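PDB 7BXD: GDSL-like protein from Collinsella aerofaciens ATCC 25986, which probably hydrolyses ester bonds of acylated substrates, as a member of the SGNH (GDSL-like) acyl-hydrolase family. Local coordinates for residues D36-G44 with P216-Y226; V107-L116 with E168-Y179. All blocks are in the same frame, centred on the assembly; numbering follows the deposited sequence.

Contact 1: D36-G44 with P216-Y226; sequences DSTTWGDNG and PDGLHYSPAGY
The imidazole of His220 lies against the carboxylate of Asp42, the two planes 16° apart and stacked, with OD2 above one face and offset toward the rim. CG of Leu219 covers the opposite face. At the edge, Ser37 CB comes to 3.6 Å from His220 NE2, while ND1 gives a nearly straight, in-plane bond of 2.7 Å to the syn lone pair of Asp217 OD2. Asp217 OD1 takes the backbone N of Leu219 and His220, so that three hydrogen bonds, and a salt bridge from Lys158, hold the carboxylate that orients the ring. The Ser-Asp-His arrangement is consistent with the catalytic centre of SGNH hydrolases, whose Asp-X-X-His motif matches Asp217 and His220.

With CG anti to its carbonyl carbon (chi1 -80°), Tyr226 points its hydroxyl at the turn after helix 37-40 and donates to Asp42 O at 2.7 Å (OH to O). Tyr221 CB sits over the centre of one face of this ring. Beside it, Asn43 CA makes a CA-H...O contact of 3.2 Å to Tyr221 O.

The contact seats helix 37-40 and the loop after it, which follow strand 30-35, against the start of helix 223-240, with Phe104 of the neighbouring strand 100-104 touching Thr38.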
loop_
_atom_site.group_PDB
_atom_site.type_symbol
_atom_site.label_atom_id
_atom_site.label_comp_id
_atom_site.label_asym_id
_atom_site.label_seq_id
_atom_site.Cartn_x
_atom_site.Cartn_y
_atom_site.Cartn_z
ATOM N N ASP A 36 1.428 4.046 -3.014
ATOM C CA ASP A 36 1.382 4.243 -4.474
ATOM C C ASP A 36 0.204 5.171 -4.811
ATOM O O ASP A 36 -0.120 6.070 -4.011
ATOM C CB ASP A 36 1.417 2.879 -5.182
ATOM C CG ASP A 36 0.229 1.980 -4.836
ATOM O OD1 ASP A 36 -0.843 2.506 -4.428
ATOM O OD2 ASP A 36 0.380 0.746 -4.956
ATOM N N SER A 37 -0.413 4.984 -5.974
ATOM C CA SER A 37 -1.579 5.793 -6.342
ATOM C C SER A 37 -2.681 5.722 -5.294
ATOM O O SER A 37 -3.471 6.675 -5.154
ATOM C CB SER A 37 -2.195 5.320 -7.660
ATOM O OG SER A 37 -1.230 5.112 -8.669
ATOM N N THR A 38 -2.822 4.564 -4.631
ATOM C CA THR A 38 -3.890 4.348 -3.658
ATOM C C THR A 38 -3.601 4.975 -2.310
ATOM O O THR A 38 -4.450 4.908 -1.414
ATOM C CB THR A 38 -4.222 2.844 -3.532
ATOM O OG1 THR A 38 -3.090 2.080 -3.070
ATOM C CG2 THR A 38 -4.722 2.285 -4.865
ATOM N N THR A 39 -2.422 5.593 -2.152
ATOM C CA THR A 39 -2.162 6.536 -1.072
ATOM C C THR A 39 -2.137 7.973 -1.582
ATOM O O THR A 39 -2.703 8.864 -0.932
ATOM C CB THR A 39 -0.838 6.190 -0.345
ATOM O OG1 THR A 39 -0.993 4.924 0.314
ATOM C CG2 THR A 39 -0.504 7.215 0.708
ATOM N N TRP A 40 -1.514 8.242 -2.743
ATOM C CA TRP A 40 -1.502 9.606 -3.279
ATOM C C TRP A 40 -2.914 10.173 -3.362
ATOM O O TRP A 40 -3.133 11.365 -3.083
ATOM C CB TRP A 40 -0.865 9.618 -4.667
ATOM C CG TRP A 40 -0.701 11.026 -5.201
ATOM C CD1 TRP A 40 0.297 11.903 -4.885
ATOM C CD2 TRP A 40 -1.572 11.718 -6.124
ATOM N NE1 TRP A 40 0.103 13.097 -5.546
ATOM C CE2 TRP A 40 -1.036 13.012 -6.313
ATOM C CE3 TRP A 40 -2.732 11.356 -6.811
ATOM C CZ2 TRP A 40 -1.645 13.957 -7.144
ATOM C CZ3 TRP A 40 -3.331 12.279 -7.660
ATOM C CH2 TRP A 40 -2.793 13.578 -7.800
ATOM N N GLY A 41 -3.883 9.334 -3.762
ATOM C CA GLY A 41 -5.269 9.756 -3.915
ATOM C C GLY A 41 -5.775 9.827 -5.339
ATOM O O GLY A 41 -6.636 10.653 -5.631
ATOM N N ASP A 42 -5.281 8.950 -6.227
ATOM C CA ASP A 42 -5.761 8.940 -7.609
ATOM C C ASP A 42 -7.212 8.500 -7.622
ATOM O O ASP A 42 -7.574 7.491 -7.005
ATOM C CB ASP A 42 -4.870 7.967 -8.390
ATOM C CG ASP A 42 -5.080 7.984 -9.896
ATOM O OD1 ASP A 42 -6.141 8.397 -10.392
ATOM O OD2 ASP A 42 -4.127 7.533 -10.582
ATOM N N ASN A 43 -8.053 9.264 -8.331
ATOM C CA ASN A 43 -9.480 8.988 -8.437
ATOM C C ASN A 43 -9.835 8.168 -9.660
ATOM O O ASN A 43 -11.011 7.937 -9.918
ATOM C CB ASN A 43 -10.271 10.302 -8.460
ATOM C CG ASN A 43 -9.924 11.191 -9.653
ATOM O OD1 ASN A 43 -9.126 10.824 -10.522
ATOM N ND2 ASN A 43 -10.491 12.395 -9.669
ATOM N N GLY A 44 -8.853 7.700 -10.419
ATOM C CA GLY A 44 -9.077 6.823 -11.545
ATOM C C GLY A 44 -8.499 7.405 -12.801
ATOM O O GLY A 44 -8.136 6.656 -13.716
ATOM N N PRO A 216 -14.248 3.826 -9.329
ATOM C CA PRO A 216 -14.837 4.046 -10.662
ATOM C C PRO A 216 -14.140 3.302 -11.769
ATOM O O PRO A 216 -14.805 2.939 -12.746
ATOM C CB PRO A 216 -14.724 5.570 -10.851
ATOM C CG PRO A 216 -14.672 6.131 -9.465
ATOM C CD PRO A 216 -14.005 5.092 -8.608
ATOM N N ASP A 217 -12.820 3.116 -11.703
ATOM C CA ASP A 217 -12.089 2.371 -12.727
ATOM C C ASP A 217 -11.724 0.964 -12.262
ATOM O O ASP A 217 -10.923 0.302 -12.928
ATOM C CB ASP A 217 -10.827 3.121 -13.173
ATOM C CG ASP A 217 -9.797 3.212 -12.092
ATOM O OD1 ASP A 217 -10.095 2.859 -10.921
ATOM O OD2 ASP A 217 -8.673 3.653 -12.396
ATOM N N GLY A 218 -12.281 0.491 -11.143
ATOM C CA GLY A 218 -11.982 -0.846 -10.660
ATOM C C GLY A 218 -10.621 -1.007 -10.014
ATOM O O GLY A 218 -10.206 -2.154 -9.761
ATOM N N LEU A 219 -9.929 0.103 -9.729
ATOM C CA LEU A 219 -8.556 0.045 -9.228
ATOM C C LEU A 219 -8.326 1.156 -8.215
ATOM O O LEU A 219 -7.884 0.907 -7.082
ATOM C CB LEU A 219 -7.582 0.140 -10.400
ATOM C CG LEU A 219 -6.095 0.333 -10.075
ATOM C CD1 LEU A 219 -5.588 -0.839 -9.222
ATOM C CD2 LEU A 219 -5.295 0.445 -11.372
ATOM N N HIS A 220 -8.642 2.386 -8.607
ATOM C CA HIS A 220 -8.545 3.546 -7.740
ATOM C C HIS A 220 -9.867 3.790 -7.009
ATOM O O HIS A 220 -10.800 2.990 -7.099
ATOM C CB HIS A 220 -8.075 4.731 -8.589
ATOM C CG HIS A 220 -6.771 4.449 -9.265
ATOM N ND1 HIS A 220 -6.673 4.131 -10.606
ATOM C CD2 HIS A 220 -5.520 4.319 -8.758
ATOM C CE1 HIS A 220 -5.412 3.875 -10.905
ATOM N NE2 HIS A 220 -4.690 3.987 -9.805
ATOM N N TYR A 221 -9.950 4.895 -6.278
ATOM C CA TYR A 221 -11.077 5.180 -5.408
ATOM C C TYR A 221 -11.604 6.580 -5.677
ATOM O O TYR A 221 -10.833 7.522 -5.919
ATOM C CB TYR A 221 -10.708 5.011 -3.893
ATOM C CG TYR A 221 -10.283 3.597 -3.587
ATOM C CD1 TYR A 221 -8.994 3.150 -3.919
ATOM C CD2 TYR A 221 -11.188 2.667 -3.089
ATOM C CE1 TYR A 221 -8.629 1.811 -3.760
ATOM C CE2 TYR A 221 -10.824 1.330 -2.902
ATOM C CZ TYR A 221 -9.544 0.910 -3.271
ATOM O OH TYR A 221 -9.221 -0.431 -3.156
ATOM N N SER A 222 -12.927 6.715 -5.606
ATOM C CA SER A 222 -13.545 8.038 -5.600
ATOM C C SER A 222 -13.319 8.703 -4.243
ATOM O O SER A 222 -12.885 8.063 -3.288
ATOM C CB SER A 222 -15.041 7.872 -5.825
ATOM O OG SER A 222 -15.567 7.135 -4.714
ATOM N N PRO A 223 -13.659 9.992 -4.109
ATOM C CA PRO A 223 -13.595 10.603 -2.769
ATOM C C PRO A 223 -14.369 9.785 -1.729
ATOM O O PRO A 223 -13.875 9.556 -0.616
ATOM C CB PRO A 223 -14.164 12.015 -3.018
ATOM C CG PRO A 223 -13.743 12.311 -4.445
ATOM C CD PRO A 223 -13.928 10.991 -5.173
ATOM N N ALA A 224 -15.563 9.284 -2.083
ATOM C CA ALA A 224 -16.338 8.477 -1.138
ATOM C C ALA A 224 -15.636 7.151 -0.851
ATOM O O ALA A 224 -15.678 6.655 0.283
ATOM C CB ALA A 224 -17.742 8.211 -1.679
ATOM N N GLY A 225 -15.014 6.542 -1.875
ATOM C CA GLY A 225 -14.270 5.303 -1.646
ATOM C C GLY A 225 -13.107 5.507 -0.690
ATOM O O GLY A 225 -12.866 4.681 0.186
ATOM N N TYR A 226 -12.368 6.621 -0.844
ATOM C CA TYR A 226 -11.252 6.871 0.059
ATOM C C TYR A 226 -11.728 7.168 1.466
ATOM O O TYR A 226 -11.062 6.771 2.429
ATOM C CB TYR A 226 -10.395 8.044 -0.462
ATOM C CG TYR A 226 -9.438 7.664 -1.566
ATOM C CD1 TYR A 226 -8.478 6.676 -1.350
ATOM C CD2 TYR A 226 -9.446 8.322 -2.798
ATOM C CE1 TYR A 226 -7.600 6.280 -2.341
ATOM C CE2 TYR A 226 -8.556 7.959 -3.799
ATOM C CZ TYR A 226 -7.634 6.928 -3.576
ATOM O OH TYR A 226 -6.766 6.514 -4.567
#

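Contact 2: V107-L116 with E168-Y179; sequences VNDFSRNVPL and ELNHLGLTQAAY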
loop_
_atom_site.group_PDB
_atom_site.type_symbol
_atom_site.label_atom_id
_atom_site.label_comp_id
_atom_site.label_asym_id
_atom_site.label_seq_id
_atom_site.Cartn_x
_atom_site.Cartn_y
_atom_site.Cartn_z
ATOM N N VAL A 107 0.357 -3.525 -5.691
ATOM C CA VAL A 107 -0.479 -3.814 -6.851
ATOM C C VAL A 107 0.306 -3.554 -8.129
ATOM O O VAL A 107 0.077 -4.225 -9.149
ATOM C CB VAL A 107 -1.849 -3.090 -6.816
ATOM C CG1 VAL A 107 -1.698 -1.586 -7.106
ATOM C CG2 VAL A 107 -2.837 -3.737 -7.779
ATOM N N ASN A 108 1.224 -2.571 -8.122
ATOM C CA ASN A 108 2.006 -2.320 -9.339
ATOM C C ASN A 108 3.077 -3.383 -9.566
ATOM O O ASN A 108 3.416 -3.689 -10.721
ATOM C CB ASN A 108 2.595 -0.921 -9.349
ATOM C CG ASN A 108 1.517 0.137 -9.387
ATOM O OD1 ASN A 108 0.522 -0.019 -10.102
ATOM N ND2 ASN A 108 1.708 1.222 -8.639
ATOM N N ASP A 109 3.639 -3.954 -8.494
ATOM C CA ASP A 109 4.571 -5.058 -8.661
ATOM C C ASP A 109 3.891 -6.219 -9.370
ATOM O O ASP A 109 4.491 -6.860 -10.252
ATOM C CB ASP A 109 5.121 -5.488 -7.297
ATOM C CG ASP A 109 5.814 -4.347 -6.582
ATOM O OD1 ASP A 109 5.069 -3.441 -6.105
ATOM O OD2 ASP A 109 7.070 -4.357 -6.527
ATOM N N PHE A 110 2.645 -6.535 -8.969
ATOM C CA PHE A 110 1.872 -7.572 -9.634
ATOM C C PHE A 110 1.599 -7.173 -11.087
ATOM O O PHE A 110 1.893 -7.922 -12.021
ATOM C CB PHE A 110 0.562 -7.757 -8.863
ATOM C CG PHE A 110 -0.538 -8.429 -9.664
ATOM C CD1 PHE A 110 -0.369 -9.723 -10.180
ATOM C CD2 PHE A 110 -1.730 -7.762 -9.884
ATOM C CE1 PHE A 110 -1.399 -10.327 -10.905
ATOM C CE2 PHE A 110 -2.749 -8.361 -10.606
ATOM C CZ PHE A 110 -2.580 -9.645 -11.122
ATOM N N SER A 111 1.030 -5.981 -11.303
ATOM C CA SER A 111 0.549 -5.628 -12.635
ATOM C C SER A 111 1.681 -5.350 -13.617
ATOM O O SER A 111 1.473 -5.480 -14.831
ATOM C CB SER A 111 -0.443 -4.459 -12.568
ATOM O OG SER A 111 0.193 -3.236 -12.278
ATOM N N ARG A 112 2.860 -4.950 -13.136
ATOM C CA ARG A 112 3.990 -4.637 -14.003
ATOM C C ARG A 112 5.122 -5.653 -13.883
ATOM O O ARG A 112 6.261 -5.350 -14.224
ATOM C CB ARG A 112 4.458 -3.189 -13.787
ATOM C CG ARG A 112 3.355 -2.157 -13.969
ATOM C CD ARG A 112 2.684 -2.311 -15.318
ATOM N NE ARG A 112 1.885 -1.141 -15.653
ATOM C CZ ARG A 112 0.833 -1.170 -16.459
ATOM N NH1 ARG A 112 0.451 -2.318 -17.002
ATOM N NH2 ARG A 112 0.156 -0.058 -16.711
ATOM N N ASN A 113 4.822 -6.879 -13.447
ATOM C CA ASN A 113 5.707 -8.019 -13.680
ATOM C C ASN A 113 7.050 -7.888 -12.964
ATOM O O ASN A 113 8.110 -8.142 -13.527
ATOM C CB ASN A 113 5.834 -8.259 -15.184
ATOM C CG ASN A 113 4.490 -8.493 -15.768
ATOM O OD1 ASN A 113 3.821 -9.446 -15.384
ATOM N ND2 ASN A 113 4.030 -7.597 -16.636
ATOM N N VAL A 114 7.001 -7.499 -11.701
ATOM C CA VAL A 114 8.195 -7.600 -10.850
ATOM C C VAL A 114 8.437 -9.072 -10.523
ATOM O O VAL A 114 7.513 -9.756 -10.038
ATOM C CB VAL A 114 7.979 -6.781 -9.569
ATOM C CG1 VAL A 114 8.980 -7.166 -8.486
ATOM C CG2 VAL A 114 8.058 -5.307 -9.908
ATOM N N PRO A 115 9.628 -9.607 -10.776
ATOM C CA PRO A 115 9.897 -11.002 -10.404
ATOM C C PRO A 115 9.673 -11.229 -8.913
ATOM O O PRO A 115 10.051 -10.408 -8.076
ATOM C CB PRO A 115 11.370 -11.194 -10.790
ATOM C CG PRO A 115 11.650 -10.131 -11.841
ATOM C CD PRO A 115 10.816 -8.954 -11.358
ATOM N N LEU A 116 9.092 -12.375 -8.567
ATOM C CA LEU A 116 8.731 -12.596 -7.172
ATOM C C LEU A 116 9.960 -12.855 -6.301
ATOM O O LEU A 116 10.073 -12.311 -5.204
ATOM C CB LEU A 116 7.728 -13.748 -7.103
ATOM C CG LEU A 116 6.963 -13.892 -5.804
ATOM C CD1 LEU A 116 5.936 -12.745 -5.642
ATOM C CD2 LEU A 116 6.237 -15.243 -5.732
ATOM N N GLU A 168 -6.508 -12.628 -12.366
ATOM C CA GLU A 168 -5.872 -12.944 -13.638
ATOM C C GLU A 168 -4.371 -13.150 -13.448
ATOM O O GLU A 168 -3.784 -12.756 -12.431
ATOM C CB GLU A 168 -6.141 -11.834 -14.662
ATOM C CG GLU A 168 -7.590 -11.728 -15.038
ATOM C CD GLU A 168 -7.811 -10.682 -16.090
ATOM O OE1 GLU A 168 -7.405 -9.522 -15.907
ATOM O OE2 GLU A 168 -8.393 -11.061 -17.128
ATOM N N LEU A 169 -3.718 -13.729 -14.455
ATOM C CA LEU A 169 -2.275 -13.899 -14.413
ATOM C C LEU A 169 -1.596 -12.691 -15.024
ATOM O O LEU A 169 -2.005 -12.210 -16.092
ATOM C CB LEU A 169 -1.847 -15.124 -15.204
ATOM C CG LEU A 169 -2.433 -16.458 -14.707
ATOM C CD1 LEU A 169 -2.026 -17.598 -15.631
ATOM C CD2 LEU A 169 -2.060 -16.761 -13.258
ATOM N N ASN A 170 -0.543 -12.221 -14.371
ATOM C CA ASN A 170 0.335 -11.243 -14.996
ATOM C C ASN A 170 1.192 -11.933 -16.058
ATOM O O ASN A 170 1.021 -13.121 -16.355
ATOM C CB ASN A 170 1.115 -10.448 -13.939
ATOM C CG ASN A 170 2.211 -11.250 -13.234
ATOM O OD1 ASN A 170 2.516 -12.403 -13.580
ATOM N ND2 ASN A 170 2.805 -10.634 -12.213
ATOM N N HIS A 171 2.118 -11.183 -16.658
ATOM C CA HIS A 171 2.931 -11.769 -17.728
ATOM C C HIS A 171 3.964 -12.769 -17.198
ATOM O O HIS A 171 4.592 -13.485 -17.989
ATOM C CB HIS A 171 3.573 -10.655 -18.578
ATOM C CG HIS A 171 2.564 -9.792 -19.290
ATOM N ND1 HIS A 171 2.821 -8.502 -19.718
ATOM C CD2 HIS A 171 1.270 -10.036 -19.605
ATOM C CE1 HIS A 171 1.734 -8.003 -20.283
ATOM N NE2 HIS A 171 0.787 -8.924 -20.249
ATOM N N LEU A 172 4.151 -12.837 -15.884
ATOM C CA LEU A 172 4.998 -13.858 -15.276
ATOM C C LEU A 172 4.219 -15.103 -14.875
ATOM O O LEU A 172 4.799 -16.029 -14.285
ATOM C CB LEU A 172 5.711 -13.290 -14.035
ATOM C CG LEU A 172 6.534 -12.027 -14.296
ATOM C CD1 LEU A 172 7.191 -11.570 -13.022
ATOM C CD2 LEU A 172 7.586 -12.263 -15.366
ATOM N N GLY A 173 2.919 -15.146 -15.129
ATOM C CA GLY A 173 2.147 -16.319 -14.757
ATOM C C GLY A 173 1.736 -16.352 -13.297
ATOM O O GLY A 173 1.380 -17.425 -12.788
ATOM N N LEU A 174 1.723 -15.208 -12.629
ATOM C CA LEU A 174 1.398 -15.117 -11.211
ATOM C C LEU A 174 0.105 -14.331 -11.024
ATOM O O LEU A 174 -0.188 -13.410 -11.779
ATOM C CB LEU A 174 2.510 -14.399 -10.425
ATOM C CG LEU A 174 3.869 -15.100 -10.440
ATOM C CD1 LEU A 174 4.926 -14.206 -9.842
ATOM C CD2 LEU A 174 3.755 -16.417 -9.657
ATOM N N THR A 175 -0.657 -14.674 -9.983
ATOM C CA THR A 175 -1.781 -13.815 -9.596
ATOM C C THR A 175 -1.347 -12.872 -8.470
ATOM O O THR A 175 -0.252 -12.982 -7.886
ATOM C CB THR A 175 -3.007 -14.597 -9.118
ATOM O OG1 THR A 175 -2.680 -15.143 -7.850
ATOM C CG2 THR A 175 -3.436 -15.713 -10.097
ATOM N N GLN A 176 -2.229 -11.923 -8.143
ATOM C CA GLN A 176 -1.891 -10.986 -7.081
ATOM C C GLN A 176 -1.693 -11.691 -5.750
ATOM O O GLN A 176 -0.916 -11.222 -4.908
ATOM C CB GLN A 176 -2.984 -9.937 -6.996
ATOM C CG GLN A 176 -2.643 -8.785 -6.064
ATOM C CD GLN A 176 -3.647 -7.638 -6.141
ATOM O OE1 GLN A 176 -4.285 -7.455 -7.174
ATOM N NE2 GLN A 176 -3.765 -6.842 -5.087
ATOM N N ALA A 177 -2.405 -12.797 -5.529
ATOM C CA ALA A 177 -2.278 -13.538 -4.280
ATOM C C ALA A 177 -0.856 -13.993 -4.015
ATOM O O ALA A 177 -0.459 -14.080 -2.846
ATOM C CB ALA A 177 -3.222 -14.741 -4.271
ATOM N N ALA A 178 -0.062 -14.298 -5.064
ATOM C CA ALA A 178 1.325 -14.706 -4.838
ATOM C C ALA A 178 2.116 -13.562 -4.210
ATOM O O ALA A 178 3.007 -13.791 -3.372
ATOM C CB ALA A 178 1.969 -15.143 -6.160
ATOM N N TYR A 179 1.876 -12.324 -4.678
ATOM C CA TYR A 179 2.552 -11.161 -4.117
ATOM C C TYR A 179 2.081 -10.911 -2.680
ATOM O O TYR A 179 2.896 -10.590 -1.798
ATOM C CB TYR A 179 2.330 -9.923 -5.009
ATOM C CG TYR A 179 3.016 -10.042 -6.352
ATOM C CD1 TYR A 179 2.447 -10.813 -7.384
ATOM C CD2 TYR A 179 4.244 -9.434 -6.572
ATOM C CE1 TYR A 179 3.101 -10.956 -8.600
ATOM C CE2 TYR A 179 4.922 -9.580 -7.798
ATOM C CZ TYR A 179 4.338 -10.353 -8.806
ATOM O OH TYR A 179 4.944 -10.509 -10.028
HETATM O O HOH W 1 1.026 -8.050 -16.372
#
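Tyr179 is sandwiched between Phe110 and Leu116: Phe110 CA stands over the centre of one ring face, 3.8 Å from the centroid, and Leu116 CD1 covers the opposite face in a second CH-pi contact. At the ring's edge the hydroxyl donates to Val114 O (OH to O 2.7 Å), and it also receives a weak bond from Asn170 ND2. The Phe110 side chain, with CG anti to the backbone N (chi1 160°), reaches across to helix 176-189, where Gln176 CB lies 9° off the normal of its ring. Gln176 N approaches the same ring to 3.3 Å from CE1, while the carbonyl oxygens of Glu168 and Leu174 lie at its edge. Replacing Tyr179 by an alanine removes ring and hydroxyl together, which is likely to leave Val114 O without that donor and a gap between Phe110 and Leu116.

Asn170 joins this packed part to the turn. Its ND2 donates to a lone pair of Phe110 O in the carbonyl plane (2.9 Å), and its OD1 accepts Leu172 N and Leu174 N from opposite faces of the amide; together the three bonds probably fix the amide's rotation.

The outer side is looser. There Asn113 OD1 takes a weak bond from His171 N, and a water over the centre of the His171 ring accepts from Asn113 ND2 and lies within hydrogen-bonding distance of Ser111 O. Leu172, an exposed residue, rests CD1 against Val114 O at 3.5 Å.

Asn170 OD1 with Leu172 N forms an Asx turn, and residues 170-173 make a type I beta turn. Together they lead toward helix 176-189, which packs against the segment after strand 100-104, where SGNH hydrolases carry the conserved Gly-X-Asn-Asp sequence, here ending in Asn108 and Asp109.

From the N terminus, the chain runs through strand 30-35 into residues 36-44, the first half of contact 1. It then builds strands 66-71 and 100-104 before entering 107-116, and contact 2 closes a loop of 51 residues, containing helix 127-141 and strand 146-150, when 168-179 returns. Strand 194-195 and helices 197-200 and 208-213 follow, and 216-226 finally closes contact 1, so contact 2 is nested inside its larger loop. The centres lie about 20 Å apart, yet the contacts touch by packing: Val107 meets Asp36 and Leu219. Together they join the short helices 37-40 and 107-111, which follow strands 30-35 and 100-104, to the starts of helices 223-240 and 176-189.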